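Local coordinates for aspartokinase (Synechocystis, PDB 3L76), which probably phosphorylates the beta-carboxyl group of L-aspartate with ATP, the first step toward lysine and threonine, and carries ACT domains that bind these two amino acids, at residues V438-Q442 / G577-L581. Sequence-based numbering, arbitrary orientation.
Sequences VALDQ and GVDAL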
loop_
_atom_site.group_PDB
_atom_site.type_symbol
_atom_site.label_atom_id
_atom_site.label_comp_id
_atom_site.label_asym_id
_atom_site.label_seq_id
_atom_site.Cartn_x
_atom_site.Cartn_y
_atom_site.Cartn_z
ATOM N N VAL A 438 -10.221 39.725 4.508
ATOM C CA VAL A 438 -11.207 39.743 5.577
ATOM C C VAL A 438 -11.983 38.441 5.555
ATOM O O VAL A 438 -12.047 37.775 4.530
ATOM C CB VAL A 438 -12.184 40.937 5.441
ATOM C CG1 VAL A 438 -11.430 42.246 5.533
ATOM C CG2 VAL A 438 -12.940 40.855 4.137
ATOM N N ALA A 439 -12.572 38.074 6.685
ATOM C CA ALA A 439 -13.242 36.786 6.779
ATOM C C ALA A 439 -14.395 36.785 7.785
ATOM O O ALA A 439 -14.491 37.650 8.653
ATOM C CB ALA A 439 -12.242 35.695 7.107
ATOM N N LEU A 440 -15.255 35.784 7.655
ATOM C CA LEU A 440 -16.466 35.691 8.427
ATOM C C LEU A 440 -16.683 34.287 8.962
ATOM O O LEU A 440 -16.634 33.331 8.208
ATOM C CB LEU A 440 -17.665 36.060 7.557
ATOM C CG LEU A 440 -18.998 36.109 8.330
ATOM C CD1 LEU A 440 -19.068 37.333 9.250
ATOM C CD2 LEU A 440 -20.184 36.093 7.395
ATOM N N ASP A 441 -16.937 34.153 10.257
ATOM C CA ASP A 441 -17.353 32.858 10.779
ATOM C C ASP A 441 -18.724 32.945 11.464
ATOM O O ASP A 441 -18.900 33.686 12.442
ATOM C CB ASP A 441 -16.290 32.267 11.703
ATOM C CG ASP A 441 -16.638 30.868 12.166
ATOM O OD1 ASP A 441 -17.820 30.480 12.083
ATOM O OD2 ASP A 441 -15.730 30.148 12.615
ATOM N N GLN A 442 -19.689 32.190 10.938
ATOM C CA GLN A 442 -21.045 32.208 11.477
ATOM C C GLN A 442 -21.527 30.847 11.992
ATOM O O GLN A 442 -22.715 30.638 12.180
ATOM C CB GLN A 442 -22.022 32.800 10.457
ATOM C CG GLN A 442 -21.706 32.447 9.029
ATOM C CD GLN A 442 -22.693 33.021 8.023
ATOM O OE1 GLN A 442 -23.848 33.309 8.350
ATOM N NE2 GLN A 442 -22.243 33.178 6.785
ATOM N N GLY A 577 -23.767 39.099 10.000
ATOM C CA GLY A 577 -22.434 38.668 9.615
ATOM C C GLY A 577 -22.081 38.986 8.176
ATOM O O GLY A 577 -21.049 39.580 7.901
ATOM N N VAL A 578 -22.949 38.593 7.253
ATOM C CA VAL A 578 -22.700 38.842 5.843
ATOM C C VAL A 578 -22.603 40.335 5.557
ATOM O O VAL A 578 -21.693 40.779 4.857
ATOM C CB VAL A 578 -23.775 38.205 4.952
ATOM C CG1 VAL A 578 -23.580 38.637 3.509
ATOM C CG2 VAL A 578 -23.718 36.695 5.061
ATOM N N ASP A 579 -23.531 41.112 6.103
ATOM C CA ASP A 579 -23.506 42.554 5.886
ATOM C C ASP A 579 -22.195 43.130 6.395
ATOM O O ASP A 579 -21.606 44.013 5.780
ATOM C CB ASP A 579 -24.674 43.242 6.598
ATOM C CG ASP A 579 -26.002 42.581 6.315
ATOM O OD1 ASP A 579 -26.051 41.336 6.235
ATOM O OD2 ASP A 579 -27.003 43.311 6.190
ATOM N N ALA A 580 -21.745 42.623 7.533
ATOM C CA ALA A 580 -20.533 43.121 8.155
ATOM C C ALA A 580 -19.309 42.740 7.328
ATOM O O ALA A 580 -18.358 43.507 7.224
ATOM C CB ALA A 580 -20.423 42.596 9.576
ATOM N N LEU A 581 -19.346 41.560 6.720
ATOM C CA LEU A 581 -18.239 41.117 5.892
ATOM C C LEU A 581 -18.094 42.011 4.672
ATOM O O LEU A 581 -16.978 42.380 4.294
ATOM C CB LEU A 581 -18.412 39.654 5.464
ATOM C CG LEU A 581 -17.310 39.102 4.546
ATOM C CD1 LEU A 581 -15.970 38.990 5.260
ATOM C CD2 LEU A 581 -17.718 37.768 3.961
#
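L440 presents the fork of its isobutyl group to the first turn of the helix, both methyls meeting the carbonyl of G577: CD1 is 3.3 Å from G577 O, and CD2 is 3.5 Å from G577 C. CG stands anti to the backbone N (chi1 -175°), which carries the fork out from the strand to this peptide. G577 O accepts L581 N over 2.9 Å, and the apolar methyls pack against the same carbonyl. L581 comes from the helix side with its CD2 4.0 Å from L440 CB, near the root of the leucine, while its CD1 reaches the backbone at A439 C, 3.7 Å away. The same CD1 meets V438 CG2 at 3.7 Å, the two side chains crossing at a slant. The axes of strand 438-441 and helix 577-581 come within 8.5 Å, antiparallel at 175°. Helix 577-587 lies in an ACT domain and packs on an antiparallel sheet, consistent with an ACT-type alpha/beta sandwich to which strand 437-453 adds its first residues. That strand pairs with strand 520-533 by backbone hydrogen bonds between A439 and S531 and between D441 and K529; A580 and L440 both touch V530. Cutting L440 back to an alanine removes CG and both methyls and would probably leave a gap beside the G577 carbonyl, though the CB that L581 CD2 touches would remain. At the far end of 438-442, Q442 crosses V578 obliquely in a looser contact, with its amide NE2 4.2 Å from V578 CG2.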